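Long-range contact in diaminopimelate decarboxylase (Helicobacter pylori, PDB 2QGH), which catalyses the pyridoxal-5'-phosphate-dependent decarboxylation of meso-diaminopimelate to L-lysine, the last step of bacterial lysine biosynthesis: residues T33-F47 with S283-V295. Residues are numbered along the deposited sequence; the frame is centred on the assembly and turned at random.
Sequences TPFYLYDFDKIKQAF and SIVAESGELITQV
F35 and L37 pair with I292 and E290 as the hydrogen-bonded pairs of an antiparallel ladder between strands 35-39 and 289-295, whose axes approach to 4.6 Å. Four backbone bonds close these pairs, and D39 N to S288 O, 2.7 Å, adds a fifth where the ladder ends. CA-H...O contacts alternate with them, among them G289 CA to L37 O at 3.4 Å.

Aromatic contacts flank the ladder. On the face bearing Y36 and Y38, L291 CD1 sits 4.3 Å from the Y36 ring centroid, 7° off the normal, a CH-pi contact over the centre of the ring. Because G289 has no side chain, the Y38 ring lies along its backbone, CD2 reaching G289 CA at 3.6 Å. On the other face I292 CB lies over the F35 ring toward its rim; with CG between the backbone N and the carbonyl carbon (chi1 55°), the ring is brought to the branched side chain of I292.

Polar side chains contribute one hydrogen bond across the contact, Q294 NE2 to T33 OG1 (3.2 Å), an oxygen that D310 also binds. Local to its turn, S288 OG donates to V285 O while lying in the plane of the Y38 ring, at its edge. K42 NZ and E287 OE2, 4.2 Å apart, stop short of a salt bridge.

Beyond the ladder, helix 40-47 packs on the turn and on helix 283-285: I43 CG1 presses tightly on the S288 side chain, A46 CB sits against the carbonyl oxygens of S283 and I284, and I284 CD1 reaches F47 CA at 3.9 Å.

One continuous seam therefore joins the beta domain to the PLP-binding barrel of this fold-type III decarboxylase: directional backbone bonds fix the strand register, while less directional side-chain packing holds helix 40-52 against helix 282-285, which begins at cofactor-pocket residue R282.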
# COMPACT_ATOMS: atom_id res chain seq x y z
N THR A 33 17.31 -12.41 3.21
CA THR A 33 16.76 -11.12 2.79
C THR A 33 15.41 -11.30 2.06
O THR A 33 15.08 -12.40 1.61
CB THR A 33 17.72 -10.37 1.83
OG1 THR A 33 17.98 -11.19 0.69
CG2 THR A 33 19.02 -10.03 2.53
N PRO A 34 14.61 -10.23 1.95
CA PRO A 34 14.90 -8.88 2.46
C PRO A 34 14.29 -8.74 3.86
O PRO A 34 13.38 -9.48 4.22
CB PRO A 34 14.20 -7.98 1.45
CG PRO A 34 12.94 -8.77 1.15
CD PRO A 34 13.45 -10.20 1.03
N PHE A 35 14.81 -7.82 4.65
CA PHE A 35 14.26 -7.63 5.97
C PHE A 35 14.49 -6.23 6.50
O PHE A 35 15.29 -5.48 5.96
CB PHE A 35 14.83 -8.66 6.96
CG PHE A 35 16.34 -8.69 7.03
CD1 PHE A 35 17.06 -9.62 6.30
CD2 PHE A 35 17.03 -7.81 7.87
CE1 PHE A 35 18.46 -9.69 6.41
CE2 PHE A 35 18.42 -7.88 7.98
CZ PHE A 35 19.13 -8.82 7.25
N TYR A 36 13.76 -5.88 7.54
CA TYR A 36 13.93 -4.59 8.16
C TYR A 36 14.87 -4.77 9.35
O TYR A 36 14.75 -5.74 10.10
CB TYR A 36 12.58 -4.05 8.64
CG TYR A 36 11.75 -3.41 7.55
CD1 TYR A 36 12.04 -2.13 7.10
CD2 TYR A 36 10.66 -4.08 6.97
CE1 TYR A 36 11.27 -1.51 6.11
CE2 TYR A 36 9.89 -3.47 5.98
CZ TYR A 36 10.20 -2.19 5.56
OH TYR A 36 9.43 -1.56 4.61
N LEU A 37 15.82 -3.85 9.51
CA LEU A 37 16.77 -3.90 10.63
C LEU A 37 16.72 -2.56 11.36
O LEU A 37 16.90 -1.50 10.75
CB LEU A 37 18.19 -4.16 10.12
CG LEU A 37 19.30 -4.31 11.18
CD1 LEU A 37 19.01 -5.51 12.07
CD2 LEU A 37 20.64 -4.47 10.48
N TYR A 38 16.49 -2.60 12.67
CA TYR A 38 16.39 -1.38 13.47
C TYR A 38 17.47 -1.22 14.53
O TYR A 38 17.68 -2.11 15.36
CB TYR A 38 15.04 -1.31 14.18
CG TYR A 38 13.84 -1.36 13.27
CD1 TYR A 38 13.33 -2.58 12.81
CD2 TYR A 38 13.23 -0.18 12.84
CE1 TYR A 38 12.23 -2.61 11.95
CE2 TYR A 38 12.15 -0.21 11.98
CZ TYR A 38 11.65 -1.42 11.53
OH TYR A 38 10.59 -1.43 10.66
N ASP A 39 18.16 -0.08 14.50
CA ASP A 39 19.18 0.24 15.49
C ASP A 39 18.36 0.92 16.59
O ASP A 39 18.03 2.09 16.48
CB ASP A 39 20.20 1.24 14.95
CG ASP A 39 21.37 1.44 15.90
OD1 ASP A 39 21.18 1.34 17.13
OD2 ASP A 39 22.49 1.72 15.41
N PHE A 40 18.04 0.17 17.63
CA PHE A 40 17.23 0.70 18.71
C PHE A 40 17.79 1.91 19.46
O PHE A 40 17.03 2.76 19.94
CB PHE A 40 16.87 -0.44 19.67
CG PHE A 40 15.57 -1.15 19.32
CD1 PHE A 40 15.07 -1.13 18.02
CD2 PHE A 40 14.86 -1.85 20.29
CE1 PHE A 40 13.88 -1.80 17.69
CE2 PHE A 40 13.67 -2.53 19.97
CZ PHE A 40 13.19 -2.50 18.67
N ASP A 41 19.12 2.00 19.56
CA ASP A 41 19.74 3.13 20.25
C ASP A 41 19.30 4.45 19.64
O ASP A 41 19.05 5.43 20.35
CB ASP A 41 21.27 3.06 20.18
CG ASP A 41 21.86 2.07 21.16
OD1 ASP A 41 21.21 1.80 22.20
OD2 ASP A 41 22.97 1.57 20.89
N LYS A 42 19.23 4.48 18.32
CA LYS A 42 18.82 5.69 17.63
C LYS A 42 17.39 6.07 17.99
O LYS A 42 17.04 7.25 17.97
CB LYS A 42 18.98 5.51 16.13
CG LYS A 42 20.42 5.29 15.70
CD LYS A 42 20.52 5.16 14.19
CE LYS A 42 21.93 4.88 13.76
NZ LYS A 42 22.02 4.87 12.27
N ILE A 43 16.57 5.08 18.31
CA ILE A 43 15.18 5.32 18.67
C ILE A 43 15.13 5.91 20.08
O ILE A 43 14.37 6.84 20.36
CB ILE A 43 14.35 4.02 18.64
CG1 ILE A 43 14.30 3.47 17.22
CG2 ILE A 43 12.95 4.29 19.15
CD1 ILE A 43 13.57 2.15 17.08
N LYS A 44 15.95 5.35 20.96
CA LYS A 44 16.05 5.78 22.35
C LYS A 44 16.65 7.18 22.47
O LYS A 44 16.26 7.96 23.34
CB LYS A 44 16.89 4.78 23.14
CG LYS A 44 17.30 5.23 24.53
CD LYS A 44 18.15 4.16 25.22
CE LYS A 44 18.87 4.69 26.46
NZ LYS A 44 17.93 5.25 27.47
N GLN A 45 17.60 7.49 21.59
CA GLN A 45 18.26 8.79 21.62
C GLN A 45 17.36 9.87 21.01
O GLN A 45 17.29 10.99 21.53
CB GLN A 45 19.60 8.72 20.88
CG GLN A 45 20.46 9.98 20.95
CD GLN A 45 20.79 10.40 22.38
OE1 GLN A 45 20.23 11.38 22.91
NE2 GLN A 45 21.70 9.67 23.02
N ALA A 46 16.67 9.54 19.92
CA ALA A 46 15.78 10.49 19.26
C ALA A 46 14.63 10.86 20.20
O ALA A 46 14.17 12.00 20.22
CB ALA A 46 15.23 9.89 17.98
N PHE A 47 14.17 9.88 20.96
CA PHE A 47 13.08 10.12 21.90
C PHE A 47 13.58 10.99 23.05
O PHE A 47 12.91 11.94 23.45
CB PHE A 47 12.53 8.82 22.46
CG PHE A 47 11.49 9.02 23.51
CD1 PHE A 47 10.22 9.47 23.17
CD2 PHE A 47 11.80 8.83 24.86
CE1 PHE A 47 9.27 9.73 24.15
CE2 PHE A 47 10.86 9.09 25.85
CZ PHE A 47 9.59 9.54 25.50
N SER A 283 10.52 11.53 12.86
CA SER A 283 11.76 11.93 13.51
C SER A 283 12.19 11.05 14.69
O SER A 283 13.29 11.19 15.21
CB SER A 283 11.67 13.40 13.97
OG SER A 283 10.52 13.63 14.76
N ILE A 284 11.32 10.13 15.10
CA ILE A 284 11.67 9.24 16.20
C ILE A 284 12.24 7.92 15.67
O ILE A 284 13.22 7.41 16.21
CB ILE A 284 10.44 8.89 17.08
CG1 ILE A 284 9.88 10.15 17.75
CG2 ILE A 284 10.84 7.84 18.13
CD1 ILE A 284 10.76 10.74 18.84
N VAL A 285 11.63 7.39 14.62
CA VAL A 285 12.04 6.10 14.08
C VAL A 285 12.65 6.02 12.69
O VAL A 285 13.32 5.03 12.37
CB VAL A 285 10.85 5.10 14.10
CG1 VAL A 285 10.42 4.82 15.52
CG2 VAL A 285 9.68 5.66 13.30
N ALA A 286 12.44 7.03 11.86
CA ALA A 286 12.98 6.98 10.50
C ALA A 286 14.40 6.41 10.40
O ALA A 286 14.60 5.29 9.92
CB ALA A 286 12.92 8.36 9.87
N GLU A 287 15.38 7.18 10.87
CA GLU A 287 16.78 6.79 10.79
C GLU A 287 17.17 5.42 11.35
O GLU A 287 18.04 4.75 10.78
CB GLU A 287 17.66 7.88 11.43
CG GLU A 287 19.14 7.51 11.55
CD GLU A 287 20.00 8.61 12.17
OE1 GLU A 287 19.60 9.18 13.21
OE2 GLU A 287 21.10 8.90 11.62
N SER A 288 16.54 4.99 12.44
CA SER A 288 16.88 3.71 13.07
C SER A 288 16.58 2.48 12.24
O SER A 288 17.10 1.39 12.51
CB SER A 288 16.17 3.56 14.42
OG SER A 288 14.84 3.08 14.25
N GLY A 289 15.73 2.63 11.23
CA GLY A 289 15.36 1.49 10.41
C GLY A 289 15.92 1.48 9.01
O GLY A 289 15.98 2.51 8.33
N GLU A 290 16.35 0.30 8.58
CA GLU A 290 16.90 0.14 7.25
C GLU A 290 16.39 -1.13 6.58
O GLU A 290 16.18 -2.15 7.24
CB GLU A 290 18.42 0.17 7.30
CG GLU A 290 18.93 1.57 7.57
CD GLU A 290 20.42 1.71 7.46
OE1 GLU A 290 20.90 2.85 7.30
OE2 GLU A 290 21.12 0.67 7.54
N LEU A 291 16.18 -1.04 5.28
CA LEU A 291 15.70 -2.17 4.49
C LEU A 291 16.86 -2.86 3.78
O LEU A 291 17.37 -2.38 2.76
CB LEU A 291 14.66 -1.68 3.48
CG LEU A 291 13.97 -2.69 2.56
CD1 LEU A 291 13.58 -3.95 3.33
CD2 LEU A 291 12.76 -2.03 1.94
N ILE A 292 17.28 -3.99 4.34
CA ILE A 292 18.37 -4.78 3.79
C ILE A 292 17.78 -5.74 2.77
O ILE A 292 16.92 -6.56 3.09
CB ILE A 292 19.09 -5.60 4.90
CG1 ILE A 292 19.39 -4.71 6.11
CG2 ILE A 292 20.37 -6.21 4.34
CD1 ILE A 292 20.17 -3.46 5.79
N THR A 293 18.26 -5.63 1.54
CA THR A 293 17.78 -6.44 0.45
C THR A 293 18.97 -6.93 -0.39
O THR A 293 19.98 -6.23 -0.53
CB THR A 293 16.84 -5.62 -0.43
OG1 THR A 293 16.44 -6.39 -1.57
CG2 THR A 293 17.52 -4.35 -0.88
N GLN A 294 18.83 -8.13 -0.94
CA GLN A 294 19.89 -8.74 -1.75
C GLN A 294 19.69 -8.51 -3.24
O GLN A 294 18.57 -8.38 -3.72
CB GLN A 294 19.94 -10.24 -1.45
CG GLN A 294 20.80 -11.04 -2.39
CD GLN A 294 20.84 -12.52 -2.04
OE1 GLN A 294 21.39 -13.33 -2.78
NE2 GLN A 294 20.26 -12.87 -0.90
N VAL A 295 20.80 -8.47 -3.98
CA VAL A 295 20.74 -8.27 -5.43
C VAL A 295 20.46 -9.61 -6.11
O VAL A 295 21.14 -10.59 -5.84
CB VAL A 295 22.06 -7.72 -5.98
CG1 VAL A 295 21.97 -7.55 -7.49
CG2 VAL A 295 22.39 -6.40 -5.31